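Local coordinates for protein probable exosome complex exonuclease 2 (Archaeoglobus fulgidus, PDB 3M7N) that is a non-catalytic subunit of the RNA-degrading archaeal exosome, where it probably contributes to structuring the active site of its partner Rrp41, at residues H[31-36]-H[143-148]; H[58-63]-H[137-142]. All coordinates share one frame; numbering follows the deposited sequence.

Contact 1 (H[31-36]-H[143-148]); sequences EFRKVE and DDDGNL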
loop_
_atom_site.group_PDB
_atom_site.type_symbol
_atom_site.label_atom_id
_atom_site.label_comp_id
_atom_site.label_asym_id
_atom_site.label_seq_id
_atom_site.Cartn_x
_atom_site.Cartn_y
_atom_site.Cartn_z
ATOM N N GLU H 31 41.488 -1.058 -8.456
ATOM C CA GLU H 31 41.456 -2.406 -9.043
ATOM C C GLU H 31 40.078 -3.110 -9.034
ATOM O O GLU H 31 39.520 -3.383 -7.970
ATOM C CB GLU H 31 42.490 -3.298 -8.330
ATOM C CG GLU H 31 42.539 -4.702 -8.844
ATOM C CD GLU H 31 43.545 -5.565 -8.096
ATOM O OE1 GLU H 31 44.219 -5.045 -7.178
ATOM O OE2 GLU H 31 43.642 -6.774 -8.415
ATOM N N PHE H 32 39.552 -3.423 -10.214
ATOM C CA PHE H 32 38.336 -4.239 -10.348
ATOM C C PHE H 32 38.576 -5.696 -9.961
ATOM O O PHE H 32 39.691 -6.211 -10.084
ATOM C CB PHE H 32 37.812 -4.189 -11.787
ATOM C CG PHE H 32 36.816 -3.091 -12.034
ATOM C CD1 PHE H 32 37.232 -1.768 -12.115
ATOM C CD2 PHE H 32 35.457 -3.386 -12.189
ATOM C CE1 PHE H 32 36.310 -0.741 -12.339
ATOM C CE2 PHE H 32 34.525 -2.372 -12.409
ATOM C CZ PHE H 32 34.958 -1.037 -12.489
ATOM N N ARG H 33 37.536 -6.376 -9.493
ATOM C CA ARG H 33 37.635 -7.826 -9.343
ATOM C C ARG H 33 37.648 -8.483 -10.723
ATOM O O ARG H 33 37.448 -7.832 -11.750
ATOM C CB ARG H 33 36.483 -8.410 -8.537
ATOM C CG ARG H 33 36.275 -7.850 -7.144
ATOM C CD ARG H 33 35.076 -6.955 -7.201
ATOM N NE ARG H 33 33.957 -7.461 -6.441
ATOM C CZ ARG H 33 32.705 -7.006 -6.518
ATOM N NH1 ARG H 33 31.778 -7.560 -5.750
ATOM N NH2 ARG H 33 32.366 -6.026 -7.341
ATOM N N LYS H 34 37.884 -9.786 -10.733
ATOM C CA LYS H 34 37.864 -10.556 -11.949
ATOM C C LYS H 34 36.506 -10.376 -12.615
ATOM O O LYS H 34 35.461 -10.484 -11.966
ATOM C CB LYS H 34 38.104 -12.018 -11.593
ATOM C CG LYS H 34 38.173 -12.998 -12.756
ATOM C CD LYS H 34 38.589 -14.386 -12.202
ATOM C CE LYS H 34 38.643 -15.478 -13.269
ATOM N NZ LYS H 34 37.305 -16.065 -13.548
ATOM N N VAL H 35 36.531 -10.087 -13.908
ATOM C CA VAL H 35 35.338 -9.907 -14.689
ATOM C C VAL H 35 35.200 -11.072 -15.653
ATOM O O VAL H 35 36.172 -11.535 -16.210
ATOM C CB VAL H 35 35.436 -8.642 -15.519
ATOM C CG1 VAL H 35 34.314 -8.588 -16.524
ATOM C CG2 VAL H 35 35.432 -7.432 -14.620
ATOM N N GLU H 36 33.982 -11.547 -15.841
ATOM C CA GLU H 36 33.718 -12.567 -16.834
ATOM C C GLU H 36 32.466 -12.164 -17.595
ATOM O O GLU H 36 31.438 -11.839 -16.982
ATOM C CB GLU H 36 33.504 -13.907 -16.144
ATOM C CG GLU H 36 34.262 -15.037 -16.746
ATOM C CD GLU H 36 33.985 -16.352 -16.043
ATOM O OE1 GLU H 36 33.584 -17.320 -16.735
ATOM O OE2 GLU H 36 34.166 -16.410 -14.801
ATOM N N ASP H 143 22.919 -12.262 -8.277
ATOM C CA ASP H 143 23.707 -12.389 -7.065
ATOM C C ASP H 143 24.332 -11.043 -6.755
ATOM O O ASP H 143 25.207 -10.573 -7.473
ATOM C CB ASP H 143 24.791 -13.444 -7.272
ATOM C CG ASP H 143 25.051 -14.297 -6.024
ATOM O OD1 ASP H 143 25.917 -15.206 -6.089
ATOM O OD2 ASP H 143 24.405 -14.072 -4.987
ATOM N N ASP H 144 23.873 -10.411 -5.693
ATOM C CA ASP H 144 24.408 -9.118 -5.341
ATOM C C ASP H 144 25.559 -9.230 -4.379
ATOM O O ASP H 144 25.353 -9.331 -3.175
ATOM C CB ASP H 144 23.340 -8.213 -4.723
ATOM C CG ASP H 144 23.867 -6.811 -4.450
ATOM O OD1 ASP H 144 23.125 -6.009 -3.875
ATOM O OD2 ASP H 144 25.032 -6.507 -4.823
ATOM N N ASP H 145 26.778 -9.192 -4.905
ATOM C CA ASP H 145 27.939 -9.056 -4.036
ATOM C C ASP H 145 28.637 -7.698 -4.240
ATOM O O ASP H 145 29.852 -7.597 -4.123
ATOM C CB ASP H 145 28.915 -10.215 -4.219
ATOM C CG ASP H 145 29.762 -10.462 -2.980
ATOM O OD1 ASP H 145 30.923 -10.931 -3.109
ATOM O OD2 ASP H 145 29.269 -10.174 -1.869
ATOM N N GLY H 146 27.856 -6.662 -4.526
ATOM C CA GLY H 146 28.391 -5.319 -4.702
ATOM C C GLY H 146 28.507 -4.906 -6.163
ATOM O O GLY H 146 28.782 -5.729 -7.038
ATOM N N ASN H 147 28.277 -3.621 -6.422
ATOM C CA ASN H 147 28.469 -3.015 -7.741
ATOM C C ASN H 147 27.733 -3.693 -8.902
ATOM O O ASN H 147 28.301 -3.903 -9.981
ATOM C CB ASN H 147 29.964 -2.914 -8.024
ATOM C CG ASN H 147 30.302 -1.909 -9.094
ATOM O OD1 ASN H 147 31.461 -1.792 -9.472
ATOM N ND2 ASN H 147 29.309 -1.195 -9.602
ATOM N N LEU H 148 26.469 -4.039 -8.668
ATOM C CA LEU H 148 25.565 -4.494 -9.721
ATOM C C LEU H 148 25.517 -3.471 -10.842
ATOM O O LEU H 148 25.299 -3.801 -12.010
ATOM C CB LEU H 148 24.149 -4.699 -9.152
ATOM C CG LEU H 148 23.886 -6.099 -8.589
ATOM C CD1 LEU H 148 22.611 -6.143 -7.801
ATOM C CD2 LEU H 148 23.835 -7.068 -9.719
HETATM O O HOH W 1 32.789 -10.323 -5.172
#
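Arg33 spans most of this contact with one side chain: where the backbones come nearest, Phe32 CA and Asn147 CA are still 10.3 Å apart. The Arg33 side chain bends at chi2 (105°) and again at chi3, bringing the guanidinium edge-on to the turn at 145-147, with Asp145 O and Gly146 O both near its plane. Arg33 NH1 sits 2.5 Å from Asp145 O, a distance short enough to be doubtful in detail, while Arg33 NH2 passes 4.0 Å from Asn147 CB and forms a salt bridge with Asp199. A water accepts from Arg33 NH1 at 3.0 Å and donates to Asp145 OD1 at 2.8 Å, linking two charges that do not touch directly. The Asp145 carboxylate makes its salt bridges with Lys37 and Arg38 of the neighbouring exonuclease 1 chain, so arginine and subunit interface share one charged cluster. Gly146 turns the chain with a phi of 102°, where a side chain would collide with the carbonyl O of Asp145 and its CB would come close to Arg33 NH1. Gly146 N donates to Asp144 OD2 at 2.8 Å. This Asx turn, followed by Asn147 at the N-cap of helix 148-161, forms a strand-to-helix connection within the RNase PH-type domain.

Contact 2 (H[58-63]-H[137-142]); sequences VVVGVK and VDIHAL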
loop_
_atom_site.group_PDB
_atom_site.type_symbol
_atom_site.label_atom_id
_atom_site.label_comp_id
_atom_site.label_asym_id
_atom_site.label_seq_id
_atom_site.Cartn_x
_atom_site.Cartn_y
_atom_site.Cartn_z
ATOM N N VAL H 58 24.902 -10.954 -12.921
ATOM C CA VAL H 58 23.715 -10.316 -13.460
ATOM C C VAL H 58 23.599 -10.753 -14.887
ATOM O O VAL H 58 24.607 -11.014 -15.564
ATOM C CB VAL H 58 23.787 -8.762 -13.381
ATOM C CG1 VAL H 58 25.073 -8.253 -13.981
ATOM C CG2 VAL H 58 22.608 -8.146 -14.094
ATOM N N VAL H 59 22.367 -10.870 -15.351
ATOM C CA VAL H 59 22.166 -11.253 -16.731
ATOM C C VAL H 59 21.312 -10.211 -17.377
ATOM O O VAL H 59 20.402 -9.668 -16.756
ATOM C CB VAL H 59 21.553 -12.684 -16.885
ATOM C CG1 VAL H 59 20.286 -12.826 -16.074
ATOM C CG2 VAL H 59 21.305 -12.990 -18.335
ATOM N N VAL H 60 21.629 -9.905 -18.625
ATOM C CA VAL H 60 20.855 -8.949 -19.363
ATOM C C VAL H 60 20.391 -9.618 -20.629
ATOM O O VAL H 60 21.174 -10.305 -21.293
ATOM C CB VAL H 60 21.701 -7.694 -19.711
ATOM C CG1 VAL H 60 20.973 -6.810 -20.720
ATOM C CG2 VAL H 60 22.046 -6.918 -18.453
ATOM N N GLY H 61 19.124 -9.418 -20.973
ATOM C CA GLY H 61 18.610 -9.905 -22.242
ATOM C C GLY H 61 18.048 -8.759 -23.055
ATOM O O GLY H 61 17.546 -7.775 -22.509
ATOM N N VAL H 62 18.143 -8.878 -24.369
ATOM C CA VAL H 62 17.616 -7.856 -25.245
ATOM C C VAL H 62 16.499 -8.430 -26.090
ATOM O O VAL H 62 16.615 -9.534 -26.599
ATOM C CB VAL H 62 18.712 -7.291 -26.188
ATOM C CG1 VAL H 62 18.122 -6.217 -27.103
ATOM C CG2 VAL H 62 19.874 -6.734 -25.381
ATOM N N LYS H 63 15.422 -7.667 -26.236
ATOM C CA LYS H 63 14.321 -8.044 -27.107
ATOM C C LYS H 63 13.993 -6.909 -28.072
ATOM O O LYS H 63 13.960 -5.739 -27.687
ATOM C CB LYS H 63 13.073 -8.406 -26.290
ATOM C CG LYS H 63 13.236 -9.609 -25.380
ATOM C CD LYS H 63 13.503 -10.881 -26.183
ATOM C CE LYS H 63 12.271 -11.329 -26.965
ATOM N NZ LYS H 63 12.430 -12.720 -27.485
ATOM N N VAL H 137 15.961 -3.466 -23.213
ATOM C CA VAL H 137 17.124 -3.919 -22.463
ATOM C C VAL H 137 16.660 -4.243 -21.055
ATOM O O VAL H 137 16.265 -3.356 -20.286
ATOM C CB VAL H 137 18.291 -2.878 -22.437
ATOM C CG1 VAL H 137 19.439 -3.396 -21.571
ATOM C CG2 VAL H 137 18.806 -2.589 -23.832
ATOM N N ASP H 138 16.671 -5.523 -20.715
ATOM C CA ASP H 138 16.128 -5.924 -19.423
ATOM C C ASP H 138 17.204 -6.531 -18.556
ATOM O O ASP H 138 17.817 -7.536 -18.908
ATOM C CB ASP H 138 14.897 -6.826 -19.588
ATOM C CG ASP H 138 13.666 -6.051 -20.081
ATOM O OD1 ASP H 138 13.247 -6.252 -21.235
ATOM O OD2 ASP H 138 13.116 -5.236 -19.316
ATOM N N ILE H 139 17.450 -5.873 -17.429
ATOM C CA ILE H 139 18.546 -6.216 -16.531
ATOM C C ILE H 139 17.973 -7.036 -15.390
ATOM O O ILE H 139 16.957 -6.662 -14.819
ATOM C CB ILE H 139 19.203 -4.928 -15.962
ATOM C CG1 ILE H 139 19.784 -4.079 -17.097
ATOM C CG2 ILE H 139 20.263 -5.255 -14.896
ATOM C CD1 ILE H 139 20.162 -2.674 -16.685
ATOM N N HIS H 140 18.646 -8.128 -15.042
ATOM C CA HIS H 140 18.147 -9.053 -14.036
ATOM C C HIS H 140 19.255 -9.499 -13.097
ATOM O O HIS H 140 20.083 -10.316 -13.453
ATOM C CB HIS H 140 17.547 -10.281 -14.713
ATOM C CG HIS H 140 16.382 -10.858 -13.985
ATOM N ND1 HIS H 140 16.518 -11.831 -13.013
ATOM C CD2 HIS H 140 15.052 -10.599 -14.075
ATOM C CE1 HIS H 140 15.329 -12.138 -12.535
ATOM N NE2 HIS H 140 14.420 -11.415 -13.172
ATOM N N ALA H 141 19.259 -8.968 -11.886
ATOM C CA ALA H 141 20.276 -9.312 -10.912
ATOM C C ALA H 141 20.119 -10.769 -10.486
ATOM O O ALA H 141 19.004 -11.231 -10.303
ATOM C CB ALA H 141 20.167 -8.390 -9.719
ATOM N N LEU H 142 21.224 -11.496 -10.349
ATOM C CA LEU H 142 21.178 -12.869 -9.832
ATOM C C LEU H 142 21.798 -12.957 -8.450
ATOM O O LEU H 142 21.260 -13.627 -7.555
ATOM C CB LEU H 142 21.876 -13.842 -10.770
ATOM C CG LEU H 142 21.243 -13.855 -12.159
ATOM C CD1 LEU H 142 22.150 -14.506 -13.194
ATOM C CD2 LEU H 142 19.855 -14.512 -12.128
HETATM O O HOH W 2 14.558 -7.856 -22.901
#
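Val60 and Ile139 project from the same face of neighbouring antiparallel strands, their side chains running alongside each other with Val60 CG2 3.9 Å from Ile139 CG1. The other branch of Val60, CG1, is anti to the backbone N and runs across Val137, with Val60 CG1 3.8 Å from Val137 CG1. In Val58 it is CG2 that is anti to the backbone N (chi1 52°); Val58 CG2 meets Ile139 CG2 at 3.8 Å and also touches the carbonyl O of His140. Helices 148-161 and 100-115 cover this face, Val60 resting on Ala155 and Ile139 on Ser152, Leu105 and Val109. An alanine in place of Val60 would probably open a gap beside Val137 CG1 and Ile139 CG1, which would lose the methyls they pack on. The side chain of Val59, on the other face, runs across that of Leu142, where the chain turns a corner, with Val59 CG1 3.8 Å from Leu142 CD1. Asp138 and His140 reach the exonuclease 1 chain: Asp138 OD2 forms a salt bridge with its Arg89, His140 NE2 a weak hydrogen bond with its Glu128. Paired backbone bonds hold the strands at Val59-His140 and Gly61-Asp138. Val59 N donates to His140 O almost straight (3.0 Å, 176°), whereas the return bond from His140 N to Val59 O is more bent (141°). One face thus buries branched aliphatic groups against the chain's own helices, whereas the other, with Val59 among its residues, offers Asp138 and His140 to the partner subunit.

Overall arrangement
Contacts 1 and 2 lie 16 Å apart between centres, and segment 137-142 of contact 2 runs directly into 143-148 of contact 1. Leu148, opening helix 148-161, joins them directly, with Leu148 CD1 packing 3.8 Å from Ala141 CB and Leu148 CD2 4.0 Å from Val58 CB. The segments 31-36 and 58-63 reach the same mixed sheet. Both contacts also meet the exonuclease 1 chain, which is Rrp41, consistent with the predicted role of Rrp42 in shaping the Rrp41 active site. The nearest atom of contact 2 is about 9 Å from the bound nucleic acid, that of contact 1 about 17 Å.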